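Local coordinates for protein angiotensin-converting enzyme (Anopheles gambiae, PDB 6S1Y) that is a zinc metallopeptidase of the angiotensin-converting enzyme family that probably trims dipeptides from the C-terminal ends of peptide substrates, at residues Ile362-Gln367 against Glu544-Gly549; His384-Asp389 against Tyr501-Gln506; Arg509-Leu514 against Cys530-Ser535; Asn540-Met545 against Glu559-Glu564. All coordinates share one frame; numbering follows the deposited sequence.

Contacts 1 and 2 are buried; contact 3 is largely buried although some of its residues reach solvent, and contact 4 is partly buried beside a glycan. Contact 2 lies nearest the centre of the chain and relies on amide-carboxylate chemistry next to the zinc, whereas contact 1 pairs apolar packing with a water bridge. Helix 536-547 serves both contacts 1 and 4, which share Glu544 and Met545. Helix 495-514 likewise serves contacts 2 and 3, in the latter through a disulfide. Contact 4 is chiefly aliphatic. Contacts 1 and 2 meet where Tyr364 and Leu546 pack on Val387, and contacts 3 and 4 where Leu514 packs on Gln541.

Contact 1: Ile362-Gln367 against Glu544-Gly549; sequences IQYYLQ and EMLALG
Tyr364 lays its ring against Leu546, and following it outward from CB traces most of the contact. The bond to CB points neither at the other helix nor away from it, and chi1 of -150° carries CG roughly anti to the backbone N; the ring beyond comes nearer. CD1 is 3.7 Å from Leu546 CB, while the CD2 side faces His384 and Val387. Farther out, CE1 comes within 3.3 Å of Leu546 O. One face of the Tyr364 ring holds Leu546 CD2, 3.7 Å above the plane and over its centre, a CH-pi contact that suits a branched aliphatic chain; CE2 and CZ lie under the same methyl. The hydroxyl then reaches polar ground: Tyr364 OH is hydrogen-bonded to water 1 at 2.8 Å, in the ring plane at its edge, and also to Ala379 N. The water in turn donates to Met545 O, 2.9 Å away, so a buried phenol and the Met545 carbonyl are both satisfied. The chain then turns through Gly549, whose positive phi (51°) glycine adopts readily. Gln367 places CB 3.8 Å from Leu546 CB. Its carbonyl receives a CA-H...O contact, Ala547 CA to Gln367 O 3.4 Å, a close backbone approach that a small alanine suits. The amide of Gln367 is held within its own helix, NE2 donating to Gln363 OE1 at 2.8 Å. Helices 349-368 and 536-547 thus meet beside helix 381-395, whose Phe383 and Val387 pack on Tyr364, while strand 339-342 touches Ile362 and Tyr365 on the zinc-binding helix.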
# COMPACT_ATOMS: atom_id res chain seq x y z
N ILE A 362 -6.61 8.93 -7.10
CA ILE A 362 -7.02 10.12 -7.85
C ILE A 362 -8.54 10.27 -7.83
O ILE A 362 -9.07 11.33 -7.49
CB ILE A 362 -6.50 10.07 -9.30
CG1 ILE A 362 -4.97 10.10 -9.34
CG2 ILE A 362 -7.07 11.24 -10.10
CD1 ILE A 362 -4.36 11.37 -8.81
N GLN A 363 -9.26 9.20 -8.17
CA GLN A 363 -10.72 9.25 -8.19
C GLN A 363 -11.26 9.66 -6.83
O GLN A 363 -12.24 10.42 -6.74
CB GLN A 363 -11.28 7.90 -8.59
CG GLN A 363 -12.80 7.87 -8.69
CD GLN A 363 -13.34 8.75 -9.81
OE1 GLN A 363 -14.41 9.36 -9.67
NE2 GLN A 363 -12.61 8.81 -10.93
N TYR A 364 -10.67 9.17 -5.75
CA TYR A 364 -11.14 9.56 -4.43
C TYR A 364 -10.95 11.06 -4.25
O TYR A 364 -11.87 11.77 -3.83
CB TYR A 364 -10.38 8.76 -3.37
CG TYR A 364 -11.10 8.44 -2.06
CD1 TYR A 364 -12.23 9.14 -1.64
CD2 TYR A 364 -10.62 7.42 -1.24
CE1 TYR A 364 -12.86 8.83 -0.42
CE2 TYR A 364 -11.23 7.09 -0.04
CZ TYR A 364 -12.35 7.80 0.38
OH TYR A 364 -12.92 7.44 1.59
N TYR A 365 -9.76 11.57 -4.60
CA TYR A 365 -9.51 13.01 -4.58
C TYR A 365 -10.63 13.75 -5.32
O TYR A 365 -11.23 14.69 -4.78
CB TYR A 365 -8.15 13.33 -5.23
CG TYR A 365 -6.90 12.75 -4.55
CD1 TYR A 365 -6.89 12.40 -3.20
CD2 TYR A 365 -5.73 12.55 -5.29
CE1 TYR A 365 -5.75 11.87 -2.61
CE2 TYR A 365 -4.58 12.04 -4.70
CZ TYR A 365 -4.60 11.70 -3.36
OH TYR A 365 -3.45 11.18 -2.80
N LEU A 366 -10.94 13.33 -6.55
CA LEU A 366 -11.93 14.03 -7.35
C LEU A 366 -13.31 13.97 -6.72
O LEU A 366 -14.07 14.95 -6.79
CB LEU A 366 -11.97 13.48 -8.77
CG LEU A 366 -10.68 13.73 -9.55
CD1 LEU A 366 -10.65 12.90 -10.82
CD2 LEU A 366 -10.50 15.23 -9.91
N GLN A 367 -13.64 12.87 -6.04
CA GLN A 367 -14.98 12.71 -5.49
C GLN A 367 -15.22 13.56 -4.25
O GLN A 367 -16.37 13.90 -3.96
CB GLN A 367 -15.26 11.24 -5.15
CG GLN A 367 -15.41 10.35 -6.37
CD GLN A 367 -16.68 10.66 -7.15
OE1 GLN A 367 -17.74 10.90 -6.56
NE2 GLN A 367 -16.59 10.66 -8.47
N GLU A 544 -21.08 7.67 -3.90
CA GLU A 544 -21.67 8.22 -2.68
C GLU A 544 -20.73 8.04 -1.49
O GLU A 544 -20.53 8.97 -0.70
CB GLU A 544 -23.03 7.55 -2.41
CG GLU A 544 -23.89 8.30 -1.41
CD GLU A 544 -25.17 7.55 -1.02
OE1 GLU A 544 -25.77 6.88 -1.89
OE2 GLU A 544 -25.57 7.63 0.18
N MET A 545 -20.16 6.85 -1.34
CA MET A 545 -19.25 6.62 -0.21
C MET A 545 -18.04 7.55 -0.30
O MET A 545 -17.69 8.22 0.67
CB MET A 545 -18.82 5.16 -0.16
CG MET A 545 -17.87 4.84 0.99
SD MET A 545 -17.58 3.05 1.19
CE MET A 545 -16.45 2.70 -0.14
N LEU A 546 -17.42 7.62 -1.47
CA LEU A 546 -16.21 8.41 -1.62
C LEU A 546 -16.47 9.90 -1.50
O LEU A 546 -15.60 10.63 -1.03
CB LEU A 546 -15.56 8.11 -2.97
CG LEU A 546 -15.29 6.63 -3.25
CD1 LEU A 546 -14.51 6.49 -4.56
CD2 LEU A 546 -14.55 5.99 -2.10
N ALA A 547 -17.64 10.38 -1.93
CA ALA A 547 -17.94 11.81 -1.84
C ALA A 547 -17.94 12.27 -0.39
O ALA A 547 -17.71 13.46 -0.13
CB ALA A 547 -19.29 12.13 -2.49
N LEU A 548 -18.16 11.36 0.56
CA LEU A 548 -18.14 11.74 1.97
C LEU A 548 -16.77 12.21 2.43
O LEU A 548 -16.68 12.94 3.43
CB LEU A 548 -18.58 10.57 2.84
CG LEU A 548 -20.03 10.10 2.68
CD1 LEU A 548 -20.21 8.84 3.51
CD2 LEU A 548 -21.01 11.20 3.10
N GLY A 549 -15.70 11.80 1.75
CA GLY A 549 -14.38 12.06 2.29
C GLY A 549 -14.30 11.58 3.72
O GLY A 549 -14.67 10.45 4.06
O HOH W 1 -15.29 8.85 2.25

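Contact 2: His384-Asp389 against Tyr501-Gln506. With ZN (zinc ion), chain G; KSN ((2~{S})-2-[[(4~{S})-4-azanyl-5-oxidanyl-5-oxidanylidene-pentanoyl]amino]pentanedioic acid), chain H.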
# COMPACT_ATOMS: atom_id res chain seq x y z
N HIS A 384 -8.72 4.72 1.44
CA HIS A 384 -7.99 5.29 0.31
C HIS A 384 -7.22 4.23 -0.47
O HIS A 384 -7.19 4.25 -1.70
CB HIS A 384 -7.02 6.35 0.80
CG HIS A 384 -7.23 7.68 0.16
ND1 HIS A 384 -6.98 7.89 -1.18
CD2 HIS A 384 -7.68 8.85 0.66
CE1 HIS A 384 -7.26 9.15 -1.47
NE2 HIS A 384 -7.68 9.75 -0.38
N GLU A 385 -6.59 3.29 0.25
CA GLU A 385 -5.83 2.23 -0.41
C GLU A 385 -6.73 1.20 -1.07
O GLU A 385 -6.30 0.53 -2.01
CB GLU A 385 -4.90 1.57 0.62
CG GLU A 385 -4.01 2.55 1.36
CD GLU A 385 -3.15 3.36 0.41
OE1 GLU A 385 -2.90 2.87 -0.71
OE2 GLU A 385 -2.76 4.47 0.79
N ALA A 386 -7.97 1.08 -0.63
CA ALA A 386 -8.86 0.05 -1.15
C ALA A 386 -9.45 0.37 -2.51
O ALA A 386 -9.79 -0.55 -3.27
CB ALA A 386 -10.00 -0.20 -0.15
N VAL A 387 -9.58 1.66 -2.86
CA VAL A 387 -10.46 2.03 -3.98
C VAL A 387 -9.98 1.41 -5.29
O VAL A 387 -10.74 0.74 -5.99
CB VAL A 387 -10.56 3.56 -4.11
CG1 VAL A 387 -11.32 3.90 -5.38
CG2 VAL A 387 -11.21 4.17 -2.89
N GLY A 388 -8.73 1.69 -5.67
CA GLY A 388 -8.22 1.16 -6.92
C GLY A 388 -8.12 -0.35 -6.91
O GLY A 388 -8.29 -1.01 -7.94
N ASP A 389 -7.82 -0.94 -5.74
CA ASP A 389 -7.70 -2.39 -5.66
C ASP A 389 -9.03 -3.08 -5.94
O ASP A 389 -9.06 -4.17 -6.52
CB ASP A 389 -7.13 -2.80 -4.30
CG ASP A 389 -5.63 -2.53 -4.18
OD1 ASP A 389 -5.00 -2.02 -5.15
OD2 ASP A 389 -5.08 -2.83 -3.08
N TYR A 501 -6.62 -4.48 2.34
CA TYR A 501 -6.68 -5.83 1.80
C TYR A 501 -7.81 -6.64 2.42
O TYR A 501 -8.32 -7.57 1.78
CB TYR A 501 -5.32 -6.52 1.95
CG TYR A 501 -4.46 -6.31 0.72
CD1 TYR A 501 -4.04 -5.04 0.36
CD2 TYR A 501 -4.08 -7.38 -0.09
CE1 TYR A 501 -3.27 -4.82 -0.77
CE2 TYR A 501 -3.29 -7.16 -1.24
CZ TYR A 501 -2.91 -5.88 -1.57
OH TYR A 501 -2.15 -5.66 -2.68
N VAL A 502 -8.27 -6.29 3.62
CA VAL A 502 -9.49 -6.87 4.16
C VAL A 502 -10.74 -6.22 3.55
O VAL A 502 -11.58 -6.90 2.95
CB VAL A 502 -9.51 -6.74 5.69
CG1 VAL A 502 -10.83 -7.34 6.23
CG2 VAL A 502 -8.30 -7.40 6.33
N ILE A 503 -10.89 -4.91 3.71
CA ILE A 503 -12.18 -4.29 3.37
C ILE A 503 -12.40 -4.26 1.87
O ILE A 503 -13.54 -4.23 1.41
CB ILE A 503 -12.33 -2.86 3.93
CG1 ILE A 503 -11.39 -1.88 3.24
CG2 ILE A 503 -12.10 -2.87 5.42
CD1 ILE A 503 -11.43 -0.50 3.83
N GLN A 504 -11.33 -4.25 1.07
CA GLN A 504 -11.56 -4.21 -0.36
C GLN A 504 -12.40 -5.40 -0.82
O GLN A 504 -13.10 -5.31 -1.84
CB GLN A 504 -10.25 -4.14 -1.14
CG GLN A 504 -9.43 -5.43 -1.20
CD GLN A 504 -8.09 -5.22 -1.93
OE1 GLN A 504 -7.82 -5.84 -2.94
NE2 GLN A 504 -7.25 -4.34 -1.40
N PHE A 505 -12.35 -6.52 -0.10
CA PHE A 505 -13.20 -7.65 -0.51
C PHE A 505 -14.64 -7.44 -0.06
O PHE A 505 -15.57 -7.94 -0.70
CB PHE A 505 -12.61 -8.97 0.00
CG PHE A 505 -11.30 -9.34 -0.65
CD1 PHE A 505 -10.09 -8.89 -0.13
CD2 PHE A 505 -11.28 -10.09 -1.81
CE1 PHE A 505 -8.88 -9.21 -0.76
CE2 PHE A 505 -10.07 -10.40 -2.44
CZ PHE A 505 -8.89 -9.95 -1.92
N GLN A 506 -14.84 -6.71 1.04
CA GLN A 506 -16.19 -6.29 1.41
C GLN A 506 -16.77 -5.33 0.37
O GLN A 506 -17.92 -5.48 -0.04
CB GLN A 506 -16.16 -5.64 2.80
CG GLN A 506 -15.69 -6.59 3.89
CD GLN A 506 -15.67 -5.97 5.25
OE1 GLN A 506 -14.60 -5.63 5.79
NE2 GLN A 506 -16.84 -5.82 5.84
ZN ZN G . -1.98 3.69 -2.21
C10 KSN H . 2.87 7.73 -0.53
C13 KSN H . 0.47 4.25 -2.46
C17 KSN H . 3.72 -1.38 -1.77
C02 KSN H . 2.26 -1.23 -2.20
C03 KSN H . 1.73 0.21 -2.27
C04 KSN H . 2.76 1.32 -2.39
C05 KSN H . 2.64 2.20 -3.66
C07 KSN H . 2.01 4.34 -2.36
C08 KSN H . 2.53 5.77 -2.21
C09 KSN H . 2.13 6.42 -0.87
N01 KSN H . 1.38 -1.98 -1.30
N06 KSN H . 2.34 3.64 -3.60
O11 KSN H . 3.96 8.01 -1.12
O12 KSN H . 2.41 8.54 0.35
O14 KSN H . -0.06 4.38 -3.60
O15 KSN H . -0.25 4.01 -1.48
O16 KSN H . 2.87 1.72 -4.73
O18 KSN H . 4.61 -1.31 -2.66
O19 KSN H . 4.10 -1.59 -0.59
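Gln504 and Asp389 are joined by a somewhat bent hydrogen bond, Gln504 NE2 to Asp389 OD2, 3.1 Å long. OD2 accepts through its anti lone pair. Gln504 has CG between its backbone N and carbonyl carbon, the crowded position (chi1 74°), and the chain extends beyond it, which carries CD toward Asp389. The amide and carboxylate planes are 57° apart. A glutamine is long enough for this span and offers the N-H needed. The same NE2 lies 3.7 Å above one face of the Tyr501 ring, offset toward the rim, while Tyr501 CE1 is 3.5 Å from Asp389 OD2. The other oxygen, OD1, bonds His357 ND1; Gln504 thereby probably helps to steady the carboxylate that orients this zinc ligand. One turn earlier, Ala386 CB touches Ile503 CG1 at 4.0 Å, its small size letting the helices close up. Glu385, its chain bent at chi2, binds the zinc ion through OE1 at 1.9 Å; His357, His361 and the bound ligand's carboxylate complete the site. The segments 384-389 and 501-506 cross at -51°, their axes 8.6 Å apart at closest. They belong to helices 381-395 and 495-514, with helix 349-368 bringing the histidines and helix 570-575 packing on Phe505.

Contact 3: Arg509-Leu514 against Cys530-Ser535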
# COMPACT_ATOMS: atom_id res chain seq x y z
N ARG A 509 -17.48 -7.31 -2.89
CA ARG A 509 -18.68 -8.13 -2.77
C ARG A 509 -19.93 -7.28 -2.95
O ARG A 509 -20.86 -7.68 -3.65
CB ARG A 509 -18.70 -8.84 -1.42
CG ARG A 509 -19.99 -9.62 -1.13
CD ARG A 509 -19.85 -10.53 0.07
NE ARG A 509 -19.66 -9.79 1.31
CZ ARG A 509 -19.44 -10.35 2.49
NH1 ARG A 509 -19.38 -11.68 2.60
NH2 ARG A 509 -19.27 -9.58 3.56
N ALA A 510 -19.96 -6.11 -2.30
CA ALA A 510 -21.11 -5.23 -2.42
C ALA A 510 -21.28 -4.72 -3.85
O ALA A 510 -22.40 -4.63 -4.36
CB ALA A 510 -20.97 -4.06 -1.44
N ALA A 511 -20.18 -4.39 -4.52
CA ALA A 511 -20.30 -3.86 -5.87
C ALA A 511 -20.73 -4.93 -6.86
O ALA A 511 -21.49 -4.64 -7.79
CB ALA A 511 -18.98 -3.22 -6.31
N CYS A 512 -20.23 -6.16 -6.69
CA CYS A 512 -20.66 -7.25 -7.55
C CYS A 512 -22.14 -7.55 -7.33
O CYS A 512 -22.88 -7.78 -8.29
CB CYS A 512 -19.81 -8.50 -7.28
SG CYS A 512 -18.04 -8.24 -7.61
N ALA A 513 -22.59 -7.53 -6.08
CA ALA A 513 -24.02 -7.70 -5.80
C ALA A 513 -24.85 -6.68 -6.58
O ALA A 513 -25.78 -7.05 -7.32
CB ALA A 513 -24.26 -7.56 -4.30
N LEU A 514 -24.51 -5.39 -6.44
CA LEU A 514 -25.20 -4.33 -7.16
C LEU A 514 -25.14 -4.51 -8.67
O LEU A 514 -26.07 -4.10 -9.37
CB LEU A 514 -24.60 -2.97 -6.79
CG LEU A 514 -24.82 -2.54 -5.34
CD1 LEU A 514 -23.91 -1.36 -5.02
CD2 LEU A 514 -26.27 -2.15 -5.08
N CYS A 530 -16.45 -12.15 -10.88
CA CYS A 530 -17.27 -10.96 -11.03
C CYS A 530 -16.50 -9.83 -11.70
O CYS A 530 -15.37 -9.53 -11.32
CB CYS A 530 -17.76 -10.46 -9.67
SG CYS A 530 -17.83 -8.60 -9.60
N ASP A 531 -17.13 -9.18 -12.69
CA ASP A 531 -16.59 -7.98 -13.33
C ASP A 531 -17.63 -6.86 -13.22
O ASP A 531 -18.74 -6.98 -13.76
CB ASP A 531 -16.25 -8.26 -14.80
CG ASP A 531 -15.57 -7.08 -15.47
OD1 ASP A 531 -15.21 -6.14 -14.75
OD2 ASP A 531 -15.38 -7.09 -16.71
N ILE A 532 -17.28 -5.78 -12.52
CA ILE A 532 -18.22 -4.67 -12.37
C ILE A 532 -18.03 -3.61 -13.44
O ILE A 532 -18.56 -2.50 -13.34
CB ILE A 532 -18.12 -4.02 -10.98
CG1 ILE A 532 -16.79 -3.25 -10.83
CG2 ILE A 532 -18.28 -5.05 -9.89
CD1 ILE A 532 -16.74 -2.44 -9.55
N TYR A 533 -17.24 -3.92 -14.46
CA TYR A 533 -17.09 -3.03 -15.61
C TYR A 533 -18.45 -2.70 -16.23
O TYR A 533 -19.23 -3.60 -16.57
CB TYR A 533 -16.18 -3.71 -16.65
CG TYR A 533 -15.82 -2.88 -17.87
CD1 TYR A 533 -15.17 -1.66 -17.75
CD2 TYR A 533 -16.11 -3.34 -19.15
CE1 TYR A 533 -14.83 -0.90 -18.89
CE2 TYR A 533 -15.78 -2.60 -20.29
CZ TYR A 533 -15.13 -1.38 -20.15
OH TYR A 533 -14.81 -0.66 -21.29
N GLN A 534 -18.73 -1.39 -16.37
CA GLN A 534 -19.94 -0.84 -16.98
C GLN A 534 -21.16 -0.97 -16.09
O GLN A 534 -22.28 -0.95 -16.59
CB GLN A 534 -20.25 -1.48 -18.34
CG GLN A 534 -19.12 -1.33 -19.34
CD GLN A 534 -19.35 -2.06 -20.64
OE1 GLN A 534 -19.78 -3.23 -20.66
NE2 GLN A 534 -19.05 -1.40 -21.74
N SER A 535 -20.98 -1.10 -14.78
CA SER A 535 -22.12 -1.18 -13.87
C SER A 535 -22.28 0.16 -13.17
O SER A 535 -21.76 0.38 -12.08
CB SER A 535 -21.96 -2.30 -12.85
OG SER A 535 -22.97 -2.17 -11.85
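Cys512 and Cys530 are covalently joined, SG to SG at 2.0 Å, tying the last turn of a helix to an irregular segment that runs past it. The disulfide torsion is -81°, close to the relaxed right-angle value. Cys512 holds SG beside its backbone N (chi1 -60°), from where it reaches Cys530 SG. Next to it Ile532 is the main bump. Its two branches spread over the helix surface between Ala511 and Cys512: CD1 rests 4.0 Å from Ala511 CB, and CG2 lies 3.9 Å from Cys512 SG. The short side chain of Ala511 lets the branched isoleucine lie close on the helix, one arm against its methyl and the other against the sulfur and Ala511 O. Phe296 of helix 286-299 also packs on Ile532, and Ala538 on Ala511. Beyond the isoleucine the chain swings away from the helix in a type II turn, Ile532 to Ser535, with Gln534 at positive phi, and its closing bond is Ser535 N to Ile532 O at 3.1 Å. The turn is braced by Asp531, whose OD1 accepts from Tyr533 N at 3.0 Å in an Asx turn, approached from above the carboxylate plane, while OD2 forms a salt bridge with Lys403. Ser535 ends the segment as an N-cap, its OG accepting from Ala538 N at the start of helix 536-547. A loop closed by the Cys512-Cys530 disulfide, the Asx turn and the serine N-cap follow one another here, part of the connection between two successive helices of the enzyme's largely helical fold.

Contact 4: Asn540-Met545 against Glu559-Glu564. With NAG (2-acetamido-2-deoxy-beta-D-glucopyranose), chain C.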
# COMPACT_ATOMS: atom_id res chain seq x y z
N ASN A 540 -22.55 4.18 -8.76
CA ASN A 540 -23.31 5.21 -8.06
C ASN A 540 -23.19 5.04 -6.56
O ASN A 540 -23.00 6.02 -5.83
CB ASN A 540 -24.79 5.17 -8.50
CG ASN A 540 -24.98 5.62 -9.94
OD1 ASN A 540 -24.18 6.39 -10.48
ND2 ASN A 540 -26.05 5.15 -10.58
N GLN A 541 -23.30 3.80 -6.06
CA GLN A 541 -23.15 3.59 -4.62
C GLN A 541 -21.71 3.85 -4.18
O GLN A 541 -21.48 4.36 -3.08
CB GLN A 541 -23.58 2.18 -4.23
CG GLN A 541 -25.09 1.97 -4.24
CD GLN A 541 -25.80 2.83 -3.21
OE1 GLN A 541 -25.57 2.69 -2.01
NE2 GLN A 541 -26.66 3.73 -3.68
N LEU A 542 -20.74 3.54 -5.03
CA LEU A 542 -19.35 3.81 -4.69
C LEU A 542 -19.08 5.31 -4.62
O LEU A 542 -18.53 5.80 -3.63
CB LEU A 542 -18.44 3.10 -5.69
CG LEU A 542 -16.93 3.23 -5.50
CD1 LEU A 542 -16.49 2.75 -4.13
CD2 LEU A 542 -16.19 2.46 -6.60
N LYS A 543 -19.48 6.06 -5.67
CA LYS A 543 -19.41 7.52 -5.66
C LYS A 543 -19.90 8.11 -4.34
O LYS A 543 -19.25 8.98 -3.75
CB LYS A 543 -20.28 8.12 -6.77
CG LYS A 543 -19.75 8.06 -8.17
CD LYS A 543 -20.84 8.50 -9.16
CE LYS A 543 -21.11 10.00 -9.10
NZ LYS A 543 -22.28 10.35 -9.95
N GLU A 544 -21.08 7.67 -3.90
CA GLU A 544 -21.67 8.22 -2.68
C GLU A 544 -20.73 8.04 -1.49
O GLU A 544 -20.53 8.97 -0.70
CB GLU A 544 -23.03 7.55 -2.41
CG GLU A 544 -23.89 8.30 -1.41
CD GLU A 544 -25.17 7.55 -1.02
OE1 GLU A 544 -25.77 6.88 -1.89
OE2 GLU A 544 -25.57 7.63 0.18
N MET A 545 -20.16 6.85 -1.34
CA MET A 545 -19.25 6.62 -0.21
C MET A 545 -18.04 7.55 -0.30
O MET A 545 -17.69 8.22 0.67
CB MET A 545 -18.82 5.16 -0.16
CG MET A 545 -17.87 4.84 0.99
SD MET A 545 -17.58 3.05 1.19
CE MET A 545 -16.45 2.70 -0.14
N GLU A 559 -21.10 1.56 5.59
CA GLU A 559 -22.50 1.17 5.46
C GLU A 559 -23.12 1.68 4.17
O GLU A 559 -23.96 1.01 3.58
CB GLU A 559 -23.30 1.67 6.66
CG GLU A 559 -24.75 1.29 6.56
CD GLU A 559 -25.48 1.35 7.88
OE1 GLU A 559 -25.13 2.21 8.72
OE2 GLU A 559 -26.39 0.52 8.06
N VAL A 560 -22.69 2.85 3.69
CA VAL A 560 -23.27 3.42 2.48
C VAL A 560 -23.15 2.46 1.32
O VAL A 560 -24.04 2.37 0.46
CB VAL A 560 -22.59 4.77 2.16
CG1 VAL A 560 -22.80 5.15 0.68
CG2 VAL A 560 -23.09 5.85 3.08
N LEU A 561 -22.04 1.74 1.25
CA LEU A 561 -21.81 0.82 0.14
C LEU A 561 -22.16 -0.62 0.47
O LEU A 561 -22.60 -1.35 -0.42
CB LEU A 561 -20.35 0.88 -0.30
CG LEU A 561 -19.95 -0.09 -1.40
CD1 LEU A 561 -20.84 0.05 -2.59
CD2 LEU A 561 -18.51 0.16 -1.76
N THR A 562 -21.99 -1.04 1.71
CA THR A 562 -22.08 -2.45 2.07
C THR A 562 -23.25 -2.80 2.96
O THR A 562 -23.55 -3.99 3.12
CB THR A 562 -20.79 -2.89 2.78
OG1 THR A 562 -20.80 -2.44 4.14
CG2 THR A 562 -19.57 -2.33 2.09
N GLY A 563 -23.92 -1.82 3.57
CA GLY A 563 -24.91 -2.13 4.58
C GLY A 563 -24.34 -2.68 5.87
O GLY A 563 -25.10 -2.96 6.80
N GLU A 564 -23.03 -2.85 5.94
CA GLU A 564 -22.36 -3.29 7.15
C GLU A 564 -21.55 -2.12 7.69
O GLU A 564 -21.19 -1.19 6.96
CB GLU A 564 -21.47 -4.49 6.88
CG GLU A 564 -22.23 -5.75 6.51
CD GLU A 564 -21.30 -6.85 6.03
OE1 GLU A 564 -20.29 -6.52 5.33
OE2 GLU A 564 -21.58 -8.03 6.35
C1 NAG C . -24.29 9.66 -13.06
C2 NAG C . -25.77 9.23 -13.07
C3 NAG C . -26.68 10.45 -13.05
C4 NAG C . -26.32 11.40 -11.91
C5 NAG C . -24.83 11.73 -11.97
C6 NAG C . -24.35 12.55 -10.79
C7 NAG C . -26.40 7.11 -14.14
C8 NAG C . -26.63 6.40 -15.44
N2 NAG C . -26.05 8.40 -14.23
O3 NAG C . -28.02 9.99 -12.88
O4 NAG C . -27.11 12.59 -11.99
O5 NAG C . -24.05 10.52 -11.96
O6 NAG C . -22.96 12.81 -10.88
O7 NAG C . -26.53 6.54 -13.06
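Val560 turns CG1 onto the other helix, where it sits 3.7 Å from Met545 N and 4.1 Å from Met545 CB. The carbon chain of Glu544, extended beyond CG, passes obliquely by the same methyl, with OE2 at 3.8 Å from Val560 CG1; a compact branched residue fits this close backbone approach. Leu561 follows, and its two methyls part company. CD1 touches Gln541 CB at 3.8 Å, while CD2 meets Met545 CE at 3.6 Å. CD2 also neighbours Leu542 CD1, the two leucines lying side by side and pointing the same way. These consecutive helices, 536-547 and 554-562, belong to the mostly helical fold of the enzyme, and Phe507 of helix 495-514 packs on both Met545 and Leu561. On another side of 540-545, Asn540 ND2 donates to O7 of an N-acetylglucosamine of a glycan carried by the protein itself. Lys543 NZ bonds O6 of the same sugar, both polar chains suited to it. Thr562 brings the second helix to its end with an ST turn, OG1 accepting from Glu564 N at 2.9 Å. Between them Gly563 takes positive phi (69°), easy for glycine, and leads the chain into Glu564, whose OE1 forms a long, weak ion pair with Arg509.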